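Local coordinates for protein tylactone synthase starter module and modules 1 & 2 (PDB 2Z5L) that probably reduces, through its first ketoreductase domain, a beta-keto group of the growing polyketide during tylactone (tylosin) assembly, setting the chirality of the resulting hydroxyl, at residues A[146-151]-A[157-162]; A[276-281]-A[456-461]; A[369-374]-A[415-420]. One frame throughout, in Å; residues are numbered along the deposited sequence.

Contact 1: residues A[146-151]-A[157-162]; sequences TRRAVA and TPQDAG
R148 and Q159 meet in the loop that links strand 140-147 to helix 160-175 of a beta-alpha-beta unit completed by strand 180-186. The guanidinium of R148 and the amide of Q159 are turned steeply against each other, their planes 78° apart. A bend at chi2 of Q159 (77°) brings its amide to the edge of the guanidinium, with OE1 of Q159 3.1 Å from NH1 of R148. T157 runs alongside R148 in the same sense, with OG1 at the guanidinium edge; the carbonyl O of T157 lies obliquely to the group, 3.0 Å from NH2 of R148 but badly angled for a hydrogen bond.

The backbones are bonded directly. N of Q159, the N-cap residue of helix 160-175, donates to O of R148 over 2.9 Å, nearly straight at 167°, and the same oxygen receives a CA-H...O contact from P158. On the apolar side CB of A151 rests on CD of P158, 3.8 Å away, and CB of A149 packs on the backbone of G162 in the first turn of the helix. D185 of strand 180-186 accepts from both T146 OG1 and A149 N. One water joins the two segments, donating to O of V150 at 2.7 Å and, weakly, to O of T157 at 3.4 Å.

Contact 2: residues A[276-281]-A[456-461]; sequences ARRLAA and DPDAAV
R278 of helix 270-281 reaches across to V461 and D458 on the first turns of helix 457-470, and this one arginine carries the whole contact. The tight part is a methyl packed on the guanidinium face: R278 and V461 extend toward each other from their two helices, and CG1 of V461 sits over one face of the guanidinium, 3.2 Å above its plane and displaced toward the rim, 3.3 Å from NH1 of R278. V461 presents this methyl because CG1 is turned anti to the backbone N (chi1 170°). The arginine chain bends at chi2 and again at chi3 (-64°), which lays its flat end against V461.

The polar side is looser. At the guanidinium edge, O of D458 lies 3.5 Å from NH1 of R278, and OD1 of D458 forms a salt bridge to the same NH1 at 3.6 Å, a slacker contact than the packing on V461. Stronger partners hold both groups from outside: D462 pairs with NH2 of R278, E282 with its NE, and R274, one helical turn before R278, takes OD1 of D458. With D462 at NH2, E282 at NE and D458 at NH1, rotation of the guanidinium would be restricted. R278 is partly exposed, V461 buried. D456 caps the second helix, its OD1 accepting from N of A459 at 2.7 Å.

In the fold, this joins a helix near the end of the chain to the helix that starts within a GxGxxG-like glycine pattern, consistent with the nucleotide-binding turn of a Rossmann fold, as in short-chain dehydrogenases/reductases.

Contact 3: residues A[369-374]-A[415-420]; sequences GAELLH and AERRRA
Between 369-374 and 415-420, on helices 356-376 and 402-419, the nearest CA atoms, those of H374 and R418, are 8.3 Å apart, and the gap is crossed by the side chains of H374, R418, E371 and R417. H374 and R418 overlap lengthwise, each running toward the other's helix, with ring and guanidinium planes nearly perpendicular, 86° apart. NH1 of R418 donates to ND1 of H374 over 2.8 Å; ND1 lies close to the guanidinium plane, whereas NH1 is tilted 24° out of the imidazole plane, and ND1 therefore carries no proton in this bond. The arginine folds back at chi3 (67°) to bring NH1 round to the nitrogen, while its CG packs against ND1 and CE1 of the ring, 3.3 Å from ND1. R418 is buried and held from elsewhere as well: its NE donates to O of P424, and its guanidinium makes a cation-pi contact with F386.

One turn back along the first helix, E371 faces R417 through water. The two chains run roughly perpendicular, yet carboxylate and guanidinium are almost coplanar, and OE1 of E371 meets the edge of R417 in a long salt bridge, 4.0 Å to NH2. A water in the guanidinium plane bridges the gap, donating to OE1 of E371 at 2.7 Å and accepting from NH2 of R417 at 2.9 Å. NH1 of R417 hydrogen-bonds to O of P158, its stronger partner.

Neighbouring helices joined by side chains in this way belong to the helical layer of the Rossmann-type ketoreductase fold, here the pair leading into strands 386-391 and 426-430.

Overall arrangement
Contacts 1 and 3 are neighbours, centres 14 Å apart, and they touch: NH1 of R417 in contact 3 probably donates to O of P158 in contact 1 at 2.9 Å, and E416 packs on the ring of P158. Helix 402-419 thus ties the beta-alpha-beta unit of contact 1 to the ketoreductase family region that holds contact 3. Contact 2 stands apart, its centre 23 Å from that of contact 3 and 33 Å from that of contact 1, on the opposite side of the chain's centre from contact 1. Along the sequence contact 3 is nested inside the loop that contact 2 closes, and helix 270-281 of contact 2 starts within the glycine pattern that probably binds the nucleotide.

Contact 1: residues A[146-151]-A[157-162]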
loop_
_atom_site.group_PDB
_atom_site.type_symbol
_atom_site.label_atom_id
_atom_site.label_comp_id
_atom_site.label_asym_id
_atom_site.label_seq_id
_atom_site.Cartn_x
_atom_site.Cartn_y
_atom_site.Cartn_z
ATOM N N THR A 146 9.627 -8.983 8.357
ATOM C CA THR A 146 8.530 -9.650 7.661
ATOM C C THR A 146 9.092 -10.734 6.758
ATOM O O THR A 146 10.308 -10.906 6.664
ATOM C CB THR A 146 7.732 -8.670 6.784
ATOM O OG1 THR A 146 8.535 -8.258 5.674
ATOM C CG2 THR A 146 7.326 -7.442 7.589
ATOM N N ARG A 147 8.200 -11.446 6.081
ATOM C CA ARG A 147 8.595 -12.519 5.182
ATOM C C ARG A 147 7.646 -12.623 3.992
ATOM O O ARG A 147 6.428 -12.735 4.164
ATOM C CB ARG A 147 8.589 -13.847 5.923
ATOM C CG ARG A 147 7.270 -14.119 6.620
ATOM C CD ARG A 147 6.936 -15.593 6.599
ATOM N NE ARG A 147 6.734 -16.070 5.235
ATOM C CZ ARG A 147 6.383 -17.313 4.922
ATOM N NH1 ARG A 147 6.195 -18.210 5.880
ATOM N NH2 ARG A 147 6.217 -17.656 3.649
ATOM N N ARG A 148 8.213 -12.612 2.790
ATOM C CA ARG A 148 7.425 -12.708 1.569
ATOM C C ARG A 148 6.517 -11.487 1.428
ATOM O O ARG A 148 5.506 -11.524 0.724
ATOM C CB ARG A 148 6.594 -14.007 1.565
ATOM C CG ARG A 148 7.202 -15.143 0.728
ATOM C CD ARG A 148 6.476 -16.481 0.899
ATOM N NE ARG A 148 5.044 -16.402 0.621
ATOM C CZ ARG A 148 4.515 -16.141 -0.570
ATOM N NH1 ARG A 148 3.192 -16.087 -0.707
ATOM N NH2 ARG A 148 5.302 -15.936 -1.620
ATOM N N ALA A 149 6.889 -10.402 2.100
ATOM C CA ALA A 149 6.111 -9.171 2.041
ATOM C C ALA A 149 6.212 -8.547 0.653
ATOM O O ALA A 149 5.246 -7.978 0.143
ATOM C CB ALA A 149 6.610 -8.181 3.089
ATOM N N VAL A 150 7.386 -8.668 0.046
ATOM C CA VAL A 150 7.628 -8.102 -1.273
ATOM C C VAL A 150 8.335 -9.101 -2.185
ATOM O O VAL A 150 9.198 -9.849 -1.734
ATOM C CB VAL A 150 8.500 -6.849 -1.161
ATOM C CG1 VAL A 150 7.745 -5.742 -0.426
ATOM C CG2 VAL A 150 9.775 -7.195 -0.410
ATOM N N ALA A 151 7.970 -9.100 -3.467
ATOM C CA ALA A 151 8.575 -9.998 -4.451
ATOM C C ALA A 151 9.784 -9.327 -5.099
ATOM O O ALA A 151 9.635 -8.404 -5.897
ATOM C CB ALA A 151 7.551 -10.366 -5.510
ATOM N N THR A 157 5.994 -14.108 -4.677
ATOM C CA THR A 157 4.950 -13.107 -4.783
ATOM C C THR A 157 4.733 -12.470 -3.418
ATOM O O THR A 157 5.085 -13.053 -2.385
ATOM C CB THR A 157 3.641 -13.749 -5.254
ATOM O OG1 THR A 157 3.193 -14.687 -4.268
ATOM C CG2 THR A 157 3.861 -14.480 -6.573
ATOM N N PRO A 158 4.168 -11.253 -3.397
ATOM C CA PRO A 158 3.901 -10.525 -2.152
ATOM C C PRO A 158 2.644 -11.030 -1.450
ATOM O O PRO A 158 1.568 -11.055 -2.041
ATOM C CB PRO A 158 3.750 -9.086 -2.630
ATOM C CG PRO A 158 3.113 -9.269 -3.991
ATOM C CD PRO A 158 3.895 -10.412 -4.579
ATOM N N GLN A 159 2.772 -11.437 -0.192
ATOM C CA GLN A 159 1.606 -11.919 0.541
ATOM C C GLN A 159 0.973 -10.704 1.249
ATOM O O GLN A 159 1.675 -9.788 1.677
ATOM C CB GLN A 159 2.026 -13.009 1.539
ATOM C CG GLN A 159 0.892 -13.948 1.965
ATOM C CD GLN A 159 0.533 -15.011 0.908
ATOM O OE1 GLN A 159 0.441 -14.728 -0.290
ATOM N NE2 GLN A 159 0.315 -16.239 1.367
ATOM N N ASP A 160 -0.352 -10.705 1.357
ATOM C CA ASP A 160 -1.100 -9.593 1.954
ATOM C C ASP A 160 -0.581 -9.007 3.275
ATOM O O ASP A 160 -0.111 -7.863 3.324
ATOM C CB ASP A 160 -2.570 -9.995 2.116
ATOM C CG ASP A 160 -3.466 -8.807 2.444
ATOM O OD1 ASP A 160 -3.891 -8.674 3.612
ATOM O OD2 ASP A 160 -3.722 -8.005 1.525
ATOM N N ALA A 161 -0.675 -9.791 4.343
ATOM C CA ALA A 161 -0.225 -9.360 5.663
ATOM C C ALA A 161 1.095 -8.584 5.617
ATOM O O ALA A 161 1.184 -7.465 6.128
ATOM C CB ALA A 161 -0.102 -10.574 6.594
ATOM N N GLY A 162 2.121 -9.156 4.997
ATOM C CA GLY A 162 3.398 -8.460 4.927
ATOM C C GLY A 162 3.390 -7.185 4.099
ATOM O O GLY A 162 4.038 -6.201 4.464
HETATM O O HOH W 1 8.393 -12.455 -1.757
#

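Contact 2: residues A[276-281]-A[456-461]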
loop_
_atom_site.group_PDB
_atom_site.type_symbol
_atom_site.label_atom_id
_atom_site.label_comp_id
_atom_site.label_asym_id
_atom_site.label_seq_id
_atom_site.Cartn_x
_atom_site.Cartn_y
_atom_site.Cartn_z
ATOM N N ALA A 276 -16.716 6.103 -16.042
ATOM C CA ALA A 276 -17.891 5.627 -16.752
ATOM C C ALA A 276 -18.159 6.396 -18.052
ATOM O O ALA A 276 -18.292 5.787 -19.109
ATOM C CB ALA A 276 -19.105 5.681 -15.830
ATOM N N ARG A 277 -18.234 7.725 -17.992
ATOM C CA ARG A 277 -18.476 8.499 -19.200
ATOM C C ARG A 277 -17.457 8.206 -20.296
ATOM O O ARG A 277 -17.795 8.166 -21.476
ATOM C CB ARG A 277 -18.466 9.998 -18.889
ATOM C CG ARG A 277 -19.632 10.478 -18.042
ATOM C CD ARG A 277 -19.508 11.979 -17.730
ATOM N NE ARG A 277 -20.561 12.490 -16.871
ATOM C CZ ARG A 277 -21.771 12.859 -17.290
ATOM N NH1 ARG A 277 -22.095 12.775 -18.576
ATOM N NH2 ARG A 277 -22.661 13.329 -16.422
ATOM N N ARG A 278 -16.202 8.011 -19.909
ATOM C CA ARG A 278 -15.147 7.728 -20.879
ATOM C C ARG A 278 -15.270 6.340 -21.506
ATOM O O ARG A 278 -15.070 6.181 -22.711
ATOM C CB ARG A 278 -13.779 7.879 -20.212
ATOM C CG ARG A 278 -13.325 9.339 -20.098
ATOM C CD ARG A 278 -12.931 9.887 -21.480
ATOM N NE ARG A 278 -11.779 9.198 -22.071
ATOM C CZ ARG A 278 -10.501 9.410 -21.745
ATOM N NH1 ARG A 278 -10.183 10.298 -20.812
ATOM N NH2 ARG A 278 -9.537 8.756 -22.384
ATOM N N LEU A 279 -15.586 5.348 -20.679
ATOM C CA LEU A 279 -15.741 3.980 -21.149
ATOM C C LEU A 279 -16.954 3.854 -22.060
ATOM O O LEU A 279 -16.858 3.352 -23.185
ATOM C CB LEU A 279 -15.859 3.037 -19.951
ATOM C CG LEU A 279 -14.560 3.052 -19.131
ATOM C CD1 LEU A 279 -14.571 1.960 -18.079
ATOM C CD2 LEU A 279 -13.370 2.876 -20.101
ATOM N N ALA A 280 -18.094 4.321 -21.563
ATOM C CA ALA A 280 -19.353 4.287 -22.307
ATOM C C ALA A 280 -19.212 4.990 -23.645
ATOM O O ALA A 280 -19.780 4.552 -24.657
ATOM C CB ALA A 280 -20.437 4.953 -21.506
ATOM N N ALA A 281 -18.451 6.084 -23.641
ATOM C CA ALA A 281 -18.235 6.854 -24.848
ATOM C C ALA A 281 -17.224 6.212 -25.778
ATOM O O ALA A 281 -17.124 6.599 -26.941
ATOM C CB ALA A 281 -17.800 8.269 -24.495
ATOM N N ASP A 456 -4.564 16.028 -14.383
ATOM C CA ASP A 456 -5.812 16.313 -15.078
ATOM C C ASP A 456 -6.612 15.023 -15.189
ATOM O O ASP A 456 -6.113 14.005 -15.669
ATOM C CB ASP A 456 -5.545 16.909 -16.473
ATOM C CG ASP A 456 -6.793 16.912 -17.365
ATOM O OD1 ASP A 456 -6.914 16.009 -18.221
ATOM O OD2 ASP A 456 -7.663 17.804 -17.203
ATOM N N PRO A 457 -7.873 15.052 -14.742
ATOM C CA PRO A 457 -8.761 13.885 -14.776
ATOM C C PRO A 457 -8.629 13.062 -16.054
ATOM O O PRO A 457 -8.346 11.869 -16.002
ATOM C CB PRO A 457 -10.148 14.505 -14.605
ATOM C CG PRO A 457 -9.869 15.648 -13.697
ATOM C CD PRO A 457 -8.602 16.252 -14.299
ATOM N N ASP A 458 -8.826 13.721 -17.192
ATOM C CA ASP A 458 -8.742 13.081 -18.499
ATOM C C ASP A 458 -7.356 12.542 -18.799
ATOM O O ASP A 458 -7.203 11.417 -19.293
ATOM C CB ASP A 458 -9.176 14.070 -19.585
ATOM C CG ASP A 458 -10.668 14.382 -19.518
ATOM O OD1 ASP A 458 -11.479 13.409 -19.568
ATOM O OD2 ASP A 458 -11.020 15.586 -19.416
ATOM N N ALA A 459 -6.343 13.347 -18.505
ATOM C CA ALA A 459 -4.971 12.922 -18.721
ATOM C C ALA A 459 -4.762 11.672 -17.865
ATOM O O ALA A 459 -4.204 10.671 -18.332
ATOM C CB ALA A 459 -4.020 14.030 -18.296
ATOM N N ALA A 460 -5.224 11.727 -16.619
ATOM C CA ALA A 460 -5.086 10.604 -15.696
ATOM C C ALA A 460 -5.719 9.353 -16.305
ATOM O O ALA A 460 -5.154 8.254 -16.240
ATOM C CB ALA A 460 -5.733 10.946 -14.348
ATOM N N VAL A 461 -6.897 9.517 -16.902
ATOM C CA VAL A 461 -7.577 8.391 -17.545
ATOM C C VAL A 461 -6.756 7.867 -18.723
ATOM O O VAL A 461 -6.691 6.656 -18.947
ATOM C CB VAL A 461 -8.998 8.784 -18.035
ATOM C CG1 VAL A 461 -9.579 7.671 -18.930
ATOM C CG2 VAL A 461 -9.898 9.000 -16.838
#

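Contact 3: residues A[369-374]-A[415-420]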
loop_
_atom_site.group_PDB
_atom_site.type_symbol
_atom_site.label_atom_id
_atom_site.label_comp_id
_atom_site.label_asym_id
_atom_site.label_seq_id
_atom_site.Cartn_x
_atom_site.Cartn_y
_atom_site.Cartn_z
ATOM N N GLY A 369 -13.265 -5.126 -0.738
ATOM C CA GLY A 369 -13.902 -5.051 -2.042
ATOM C C GLY A 369 -13.140 -5.763 -3.148
ATOM O O GLY A 369 -13.702 -6.584 -3.883
ATOM N N ALA A 370 -11.854 -5.443 -3.267
ATOM C CA ALA A 370 -10.992 -6.027 -4.283
ATOM C C ALA A 370 -10.795 -7.526 -4.075
ATOM O O ALA A 370 -10.708 -8.296 -5.038
ATOM C CB ALA A 370 -9.641 -5.328 -4.275
ATOM N N GLU A 371 -10.729 -7.944 -2.815
ATOM C CA GLU A 371 -10.521 -9.352 -2.517
ATOM C C GLU A 371 -11.769 -10.171 -2.888
ATOM O O GLU A 371 -11.648 -11.298 -3.353
ATOM C CB GLU A 371 -10.150 -9.522 -1.033
ATOM C CG GLU A 371 -9.782 -10.947 -0.604
ATOM C CD GLU A 371 -8.523 -11.495 -1.295
ATOM O OE1 GLU A 371 -7.451 -10.842 -1.234
ATOM O OE2 GLU A 371 -8.615 -12.591 -1.888
ATOM N N LEU A 372 -12.956 -9.597 -2.697
ATOM C CA LEU A 372 -14.194 -10.284 -3.049
ATOM C C LEU A 372 -14.357 -10.369 -4.568
ATOM O O LEU A 372 -14.842 -11.372 -5.093
ATOM C CB LEU A 372 -15.411 -9.571 -2.456
ATOM C CG LEU A 372 -15.687 -9.872 -0.991
ATOM C CD1 LEU A 372 -16.775 -8.971 -0.479
ATOM C CD2 LEU A 372 -16.086 -11.351 -0.837
ATOM N N LEU A 373 -13.968 -9.308 -5.272
ATOM C CA LEU A 373 -14.062 -9.297 -6.724
ATOM C C LEU A 373 -13.091 -10.328 -7.276
ATOM O O LEU A 373 -13.342 -10.955 -8.309
ATOM C CB LEU A 373 -13.718 -7.920 -7.288
ATOM C CG LEU A 373 -14.664 -6.770 -6.949
ATOM C CD1 LEU A 373 -13.992 -5.459 -7.349
ATOM C CD2 LEU A 373 -15.996 -6.933 -7.662
ATOM N N HIS A 374 -11.980 -10.498 -6.573
ATOM C CA HIS A 374 -10.954 -11.456 -6.954
ATOM C C HIS A 374 -11.509 -12.888 -6.901
ATOM O O HIS A 374 -11.249 -13.688 -7.791
ATOM C CB HIS A 374 -9.750 -11.321 -6.006
ATOM C CG HIS A 374 -8.774 -12.450 -6.094
ATOM N ND1 HIS A 374 -7.959 -12.649 -7.185
ATOM C CD2 HIS A 374 -8.458 -13.425 -5.206
ATOM C CE1 HIS A 374 -7.176 -13.694 -6.966
ATOM N NE2 HIS A 374 -7.462 -14.182 -5.771
ATOM N N ALA A 415 -2.630 -7.602 -7.009
ATOM C CA ALA A 415 -2.386 -7.505 -8.440
ATOM C C ALA A 415 -1.266 -8.472 -8.802
ATOM O O ALA A 415 -1.407 -9.291 -9.713
ATOM C CB ALA A 415 -1.987 -6.076 -8.811
ATOM N N GLU A 416 -0.158 -8.373 -8.066
ATOM C CA GLU A 416 1.008 -9.232 -8.283
ATOM C C GLU A 416 0.637 -10.702 -8.162
ATOM O O GLU A 416 0.953 -11.500 -9.042
ATOM C CB GLU A 416 2.128 -8.913 -7.276
ATOM C CG GLU A 416 2.613 -7.469 -7.317
ATOM C CD GLU A 416 3.966 -7.270 -6.641
ATOM O OE1 GLU A 416 4.984 -7.760 -7.169
ATOM O OE2 GLU A 416 4.018 -6.617 -5.582
ATOM N N ARG A 417 -0.037 -11.061 -7.076
ATOM C CA ARG A 417 -0.416 -12.445 -6.900
ATOM C C ARG A 417 -1.330 -12.945 -8.011
ATOM O O ARG A 417 -1.241 -14.107 -8.421
ATOM C CB ARG A 417 -1.082 -12.660 -5.543
ATOM C CG ARG A 417 -0.140 -12.451 -4.365
ATOM C CD ARG A 417 -0.724 -13.051 -3.107
ATOM N NE ARG A 417 -2.065 -12.542 -2.818
ATOM C CZ ARG A 417 -2.314 -11.340 -2.297
ATOM N NH1 ARG A 417 -1.314 -10.521 -2.006
ATOM N NH2 ARG A 417 -3.561 -10.964 -2.047
ATOM N N ARG A 418 -2.207 -12.076 -8.501
ATOM C CA ARG A 418 -3.139 -12.460 -9.568
ATOM C C ARG A 418 -2.446 -12.781 -10.884
ATOM O O ARG A 418 -2.652 -13.846 -11.460
ATOM C CB ARG A 418 -4.170 -11.353 -9.822
ATOM C CG ARG A 418 -5.387 -11.402 -8.925
ATOM C CD ARG A 418 -6.380 -10.309 -9.304
ATOM N NE ARG A 418 -6.981 -10.521 -10.622
ATOM C CZ ARG A 418 -7.996 -11.347 -10.863
ATOM N NH1 ARG A 418 -8.534 -12.048 -9.876
ATOM N NH2 ARG A 418 -8.478 -11.471 -12.096
ATOM N N ARG A 419 -1.636 -11.842 -11.354
ATOM C CA ARG A 419 -0.934 -12.011 -12.606
ATOM C C ARG A 419 -0.049 -13.249 -12.576
ATOM O O ARG A 419 -0.175 -14.120 -13.432
ATOM C CB ARG A 419 -0.119 -10.756 -12.905
ATOM C CG ARG A 419 -0.988 -9.553 -13.250
ATOM C CD ARG A 419 -1.537 -9.663 -14.664
ATOM N NE ARG A 419 -0.488 -9.374 -15.642
ATOM C CZ ARG A 419 -0.126 -8.151 -16.010
ATOM N NH1 ARG A 419 -0.737 -7.088 -15.499
ATOM N NH2 ARG A 419 0.878 -7.991 -16.860
ATOM N N ALA A 420 0.828 -13.337 -11.581
ATOM C CA ALA A 420 1.721 -14.481 -11.464
ATOM C C ALA A 420 0.944 -15.790 -11.378
ATOM O O ALA A 420 1.521 -16.875 -11.456
ATOM C CB ALA A 420 2.625 -14.316 -10.245
HETATM O O HOH W 2 -5.852 -12.666 -2.479
#